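Local coordinates for segregation and condensation protein B (Mycobacterium tuberculosis, PDB 2Z99), which probably acts in chromosome segregation and condensation during cell division, as a winged-helix subunit of the bacterial SMC complex, at residues L106-R117 and A152-F161. Sequence-based numbering, arbitrary orientation.
Sequences LAVVAYRQPVTR and AVTFATTELF
Val-115 and Phe-155 are joined through their backbones. Phe-155 N donates to Val-115 O at 2.8 Å. The return bond, Val-115 N to Phe-155 O, is weak. Where residues 115-116 turn into helix 117-124, a water continues the link. It accepts from Arg-117 N and donates to Val-153 O, and it lies in the plane of the Phe-155 ring, at the edge. Val-115 O meets the same ring edge-on, 3.5 Å from Phe-155 CD1.

Apolar contacts form along helix 106-112, which crosses strand 153-157 nearly at a right angle (96°). Val-109 CG1 rests on the backbone of Ala-156, 3.9 Å from its C atom. Thr-157 CG2 points away from its own carbonyl carbon and presses tightly on the helix, 3.4 Å from Ala-110 CA. The same methyl sits over one face of the Phe-161 ring, offset toward its rim. Phe-161 CG lies opposite its backbone N (chi1 159°), and the ring reaches back to helix 106-112. There its CE1 is 3.8 Å from Leu-106 CD2, and its CZ is equally close to Ala-110 CB. Beyond the helix, near the start of strand 153-157, Thr-116 CG2 touches Ala-152 CB at 3.5 Å.

Thr-158 N-caps helix 159-165 by accepting from Phe-161 N. Met-132 and Leu-136 of helix 129-137 pack on Phe-155, while Ile-141 touches Leu-106 and Val-109. The short strand 115-116 pairs weakly with 153-157, which pairs in turn with 141-146. This three-stranded antiparallel sheet packed against helices is typical of the winged-helix fold, with the hairpin 141-157 as its wing.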
loop_
_atom_site.group_PDB
_atom_site.type_symbol
_atom_site.label_atom_id
_atom_site.label_comp_id
_atom_site.label_asym_id
_atom_site.label_seq_id
_atom_site.Cartn_x
_atom_site.Cartn_y
_atom_site.Cartn_z
ATOM N N LEU A 106 6.252 -30.957 -21.227
ATOM C CA LEU A 106 7.316 -30.155 -21.811
ATOM C C LEU A 106 8.432 -31.135 -22.145
ATOM O O LEU A 106 8.998 -31.100 -23.235
ATOM C CB LEU A 106 7.831 -29.118 -20.810
ATOM C CG LEU A 106 8.522 -27.856 -21.342
ATOM C CD1 LEU A 106 9.454 -27.352 -20.262
ATOM C CD2 LEU A 106 9.309 -28.129 -22.615
ATOM N N ALA A 107 8.723 -32.017 -21.194
ATOM C CA ALA A 107 9.767 -33.025 -21.350
ATOM C C ALA A 107 9.492 -33.924 -22.546
ATOM O O ALA A 107 10.414 -34.308 -23.273
ATOM C CB ALA A 107 9.874 -33.860 -20.093
ATOM N N VAL A 108 8.225 -34.265 -22.751
ATOM C CA VAL A 108 7.872 -35.113 -23.869
ATOM C C VAL A 108 8.286 -34.435 -25.172
ATOM O O VAL A 108 8.910 -35.060 -26.025
ATOM C CB VAL A 108 6.350 -35.422 -23.876
ATOM C CG1 VAL A 108 5.968 -36.190 -25.136
ATOM C CG2 VAL A 108 5.994 -36.235 -22.658
ATOM N N VAL A 109 7.950 -33.155 -25.320
ATOM C CA VAL A 109 8.305 -32.414 -26.524
ATOM C C VAL A 109 9.807 -32.289 -26.625
ATOM O O VAL A 109 10.377 -32.436 -27.700
ATOM C CB VAL A 109 7.720 -30.986 -26.528
ATOM C CG1 VAL A 109 8.349 -30.172 -27.647
ATOM C CG2 VAL A 109 6.209 -31.041 -26.719
ATOM N N ALA A 110 10.445 -32.021 -25.493
ATOM C CA ALA A 110 11.892 -31.856 -25.444
ATOM C C ALA A 110 12.649 -33.088 -25.917
ATOM O O ALA A 110 13.521 -32.992 -26.779
ATOM C CB ALA A 110 12.322 -31.502 -24.031
ATOM N N TYR A 111 12.305 -34.241 -25.354
ATOM C CA TYR A 111 12.964 -35.497 -25.687
ATOM C C TYR A 111 12.548 -36.145 -27.007
ATOM O O TYR A 111 13.283 -36.969 -27.550
ATOM C CB TYR A 111 12.774 -36.484 -24.534
ATOM C CG TYR A 111 13.647 -36.206 -23.320
ATOM C CD1 TYR A 111 14.983 -36.614 -23.292
ATOM C CD2 TYR A 111 13.130 -35.565 -22.191
ATOM C CE1 TYR A 111 15.789 -36.398 -22.164
ATOM C CE2 TYR A 111 13.926 -35.339 -21.055
ATOM C CZ TYR A 111 15.255 -35.763 -21.049
ATOM O OH TYR A 111 16.039 -35.572 -19.929
ATOM N N ARG A 112 11.376 -35.796 -27.523
ATOM C CA ARG A 112 10.922 -36.359 -28.792
ATOM C C ARG A 112 10.884 -35.256 -29.838
ATOM O O ARG A 112 10.415 -35.455 -30.958
ATOM C CB ARG A 112 9.527 -36.973 -28.649
ATOM C CG ARG A 112 9.467 -38.311 -27.931
ATOM C CD ARG A 112 8.048 -38.864 -27.985
ATOM N NE ARG A 112 7.973 -40.284 -27.640
ATOM C CZ ARG A 112 8.222 -40.779 -26.432
ATOM N NH1 ARG A 112 8.565 -39.973 -25.435
ATOM N NH2 ARG A 112 8.125 -42.084 -26.217
ATOM N N GLN A 113 11.405 -34.098 -29.443
ATOM C CA GLN A 113 11.463 -32.893 -30.263
ATOM C C GLN A 113 10.451 -32.846 -31.405
ATOM O O GLN A 113 9.280 -32.585 -31.149
ATOM C CB GLN A 113 12.877 -32.667 -30.773
ATOM C CG GLN A 113 13.169 -31.208 -31.058
ATOM C CD GLN A 113 13.118 -30.362 -29.805
ATOM O OE1 GLN A 113 13.272 -30.869 -28.694
ATOM N NE2 GLN A 113 12.926 -29.064 -29.978
ATOM N N PRO A 114 10.857 -33.090 -32.670
ATOM C CA PRO A 114 9.768 -33.005 -33.649
ATOM C C PRO A 114 8.676 -33.982 -33.242
ATOM O O PRO A 114 8.867 -35.194 -33.350
ATOM C CB PRO A 114 10.442 -33.415 -34.957
ATOM C CG PRO A 114 11.859 -33.044 -34.742
ATOM C CD PRO A 114 12.102 -33.507 -33.332
ATOM N N VAL A 115 7.557 -33.454 -32.745
ATOM C CA VAL A 115 6.422 -34.270 -32.308
ATOM C C VAL A 115 5.109 -33.567 -32.564
ATOM O O VAL A 115 5.012 -32.354 -32.403
ATOM C CB VAL A 115 6.454 -34.551 -30.803
ATOM C CG1 VAL A 115 7.549 -35.519 -30.475
ATOM C CG2 VAL A 115 6.647 -33.255 -30.046
ATOM N N THR A 116 4.099 -34.333 -32.965
ATOM C CA THR A 116 2.765 -33.788 -33.199
ATOM C C THR A 116 2.105 -33.812 -31.828
ATOM O O THR A 116 2.491 -34.610 -30.975
ATOM C CB THR A 116 1.952 -34.692 -34.143
ATOM O OG1 THR A 116 2.237 -36.064 -33.842
ATOM C CG2 THR A 116 2.302 -34.412 -35.601
ATOM N N ARG A 117 1.123 -32.958 -31.585
ATOM C CA ARG A 117 0.510 -33.018 -30.274
ATOM C C ARG A 117 -0.213 -34.350 -30.126
ATOM O O ARG A 117 -0.399 -34.832 -29.019
ATOM C CB ARG A 117 -0.449 -31.847 -30.028
ATOM C CG ARG A 117 -1.523 -31.655 -31.052
ATOM C CD ARG A 117 -2.825 -31.305 -30.358
ATOM N NE ARG A 117 -2.671 -30.271 -29.340
ATOM C CZ ARG A 117 -2.408 -28.990 -29.587
ATOM N NH1 ARG A 117 -2.259 -28.558 -30.829
ATOM N NH2 ARG A 117 -2.304 -28.130 -28.584
ATOM N N ALA A 152 0.097 -32.993 -39.799
ATOM C CA ALA A 152 -0.182 -32.446 -38.479
ATOM C C ALA A 152 1.039 -31.662 -38.039
ATOM O O ALA A 152 2.159 -32.174 -38.091
ATOM C CB ALA A 152 -0.473 -33.576 -37.489
ATOM N N VAL A 153 0.825 -30.422 -37.608
ATOM C CA VAL A 153 1.929 -29.587 -37.173
ATOM C C VAL A 153 2.796 -30.331 -36.161
ATOM O O VAL A 153 2.301 -31.124 -35.355
ATOM C CB VAL A 153 1.435 -28.257 -36.551
ATOM C CG1 VAL A 153 0.521 -27.542 -37.524
ATOM C CG2 VAL A 153 0.719 -28.520 -35.250
ATOM N N THR A 154 4.097 -30.079 -36.235
ATOM C CA THR A 154 5.072 -30.693 -35.353
ATOM C C THR A 154 5.557 -29.591 -34.408
ATOM O O THR A 154 5.406 -28.403 -34.712
ATOM C CB THR A 154 6.240 -31.285 -36.188
ATOM O OG1 THR A 154 7.292 -31.732 -35.323
ATOM C CG2 THR A 154 6.776 -30.248 -37.153
ATOM N N PHE A 155 6.125 -29.981 -33.265
ATOM C CA PHE A 155 6.595 -29.016 -32.274
ATOM C C PHE A 155 8.014 -29.261 -31.815
ATOM O O PHE A 155 8.555 -30.356 -31.965
ATOM C CB PHE A 155 5.694 -29.024 -31.024
ATOM C CG PHE A 155 4.310 -28.500 -31.264
ATOM C CD1 PHE A 155 3.334 -29.309 -31.833
ATOM C CD2 PHE A 155 3.999 -27.176 -30.974
ATOM C CE1 PHE A 155 2.077 -28.812 -32.111
ATOM C CE2 PHE A 155 2.740 -26.666 -31.249
ATOM C CZ PHE A 155 1.778 -27.480 -31.818
ATOM N N ALA A 156 8.609 -28.226 -31.234
ATOM C CA ALA A 156 9.956 -28.330 -30.713
ATOM C C ALA A 156 10.149 -27.311 -29.611
ATOM O O ALA A 156 9.407 -26.332 -29.510
ATOM C CB ALA A 156 10.971 -28.101 -31.820
ATOM N N THR A 157 11.140 -27.560 -28.772
ATOM C CA THR A 157 11.459 -26.656 -27.694
ATOM C C THR A 157 12.215 -25.506 -28.337
ATOM O O THR A 157 13.004 -25.712 -29.257
ATOM C CB THR A 157 12.349 -27.331 -26.654
ATOM O OG1 THR A 157 13.537 -27.826 -27.286
ATOM C CG2 THR A 157 11.614 -28.485 -26.002
ATOM N N THR A 158 11.960 -24.297 -27.858
ATOM C CA THR A 158 12.606 -23.113 -28.393
ATOM C C THR A 158 14.030 -22.995 -27.879
ATOM O O THR A 158 14.573 -23.933 -27.304
ATOM C CB THR A 158 11.840 -21.862 -27.980
ATOM O OG1 THR A 158 11.911 -21.709 -26.556
ATOM C CG2 THR A 158 10.378 -21.979 -28.404
ATOM N N GLU A 159 14.632 -21.831 -28.103
ATOM C CA GLU A 159 15.989 -21.552 -27.648
ATOM C C GLU A 159 15.872 -21.095 -26.195
ATOM O O GLU A 159 16.707 -21.423 -25.352
ATOM C CB GLU A 159 16.605 -20.434 -28.490
ATOM C CG GLU A 159 16.579 -20.676 -29.995
ATOM C CD GLU A 159 17.425 -21.864 -30.419
ATOM O OE1 GLU A 159 18.642 -21.867 -30.120
ATOM O OE2 GLU A 159 16.873 -22.790 -31.056
ATOM N N LEU A 160 14.817 -20.336 -25.921
ATOM C CA LEU A 160 14.546 -19.825 -24.586
ATOM C C LEU A 160 14.429 -21.000 -23.619
ATOM O O LEU A 160 14.787 -20.890 -22.445
ATOM C CB LEU A 160 13.247 -19.013 -24.603
ATOM C CG LEU A 160 12.933 -18.088 -23.427
ATOM C CD1 LEU A 160 11.666 -17.311 -23.746
ATOM C CD2 LEU A 160 12.776 -18.883 -22.140
ATOM N N PHE A 161 13.920 -22.121 -24.122
ATOM C CA PHE A 161 13.770 -23.329 -23.317
ATOM C C PHE A 161 15.144 -23.770 -22.826
ATOM O O PHE A 161 15.318 -24.156 -21.668
ATOM C CB PHE A 161 13.146 -24.448 -24.155
ATOM C CG PHE A 161 13.397 -25.822 -23.610
ATOM C CD1 PHE A 161 12.757 -26.258 -22.459
ATOM C CD2 PHE A 161 14.306 -26.670 -24.233
ATOM C CE1 PHE A 161 13.020 -27.519 -21.937
ATOM C CE2 PHE A 161 14.577 -27.934 -23.720
ATOM C CZ PHE A 161 13.932 -28.360 -22.569
HETATM O O HOH W 1 0.208 -31.629 -33.911
#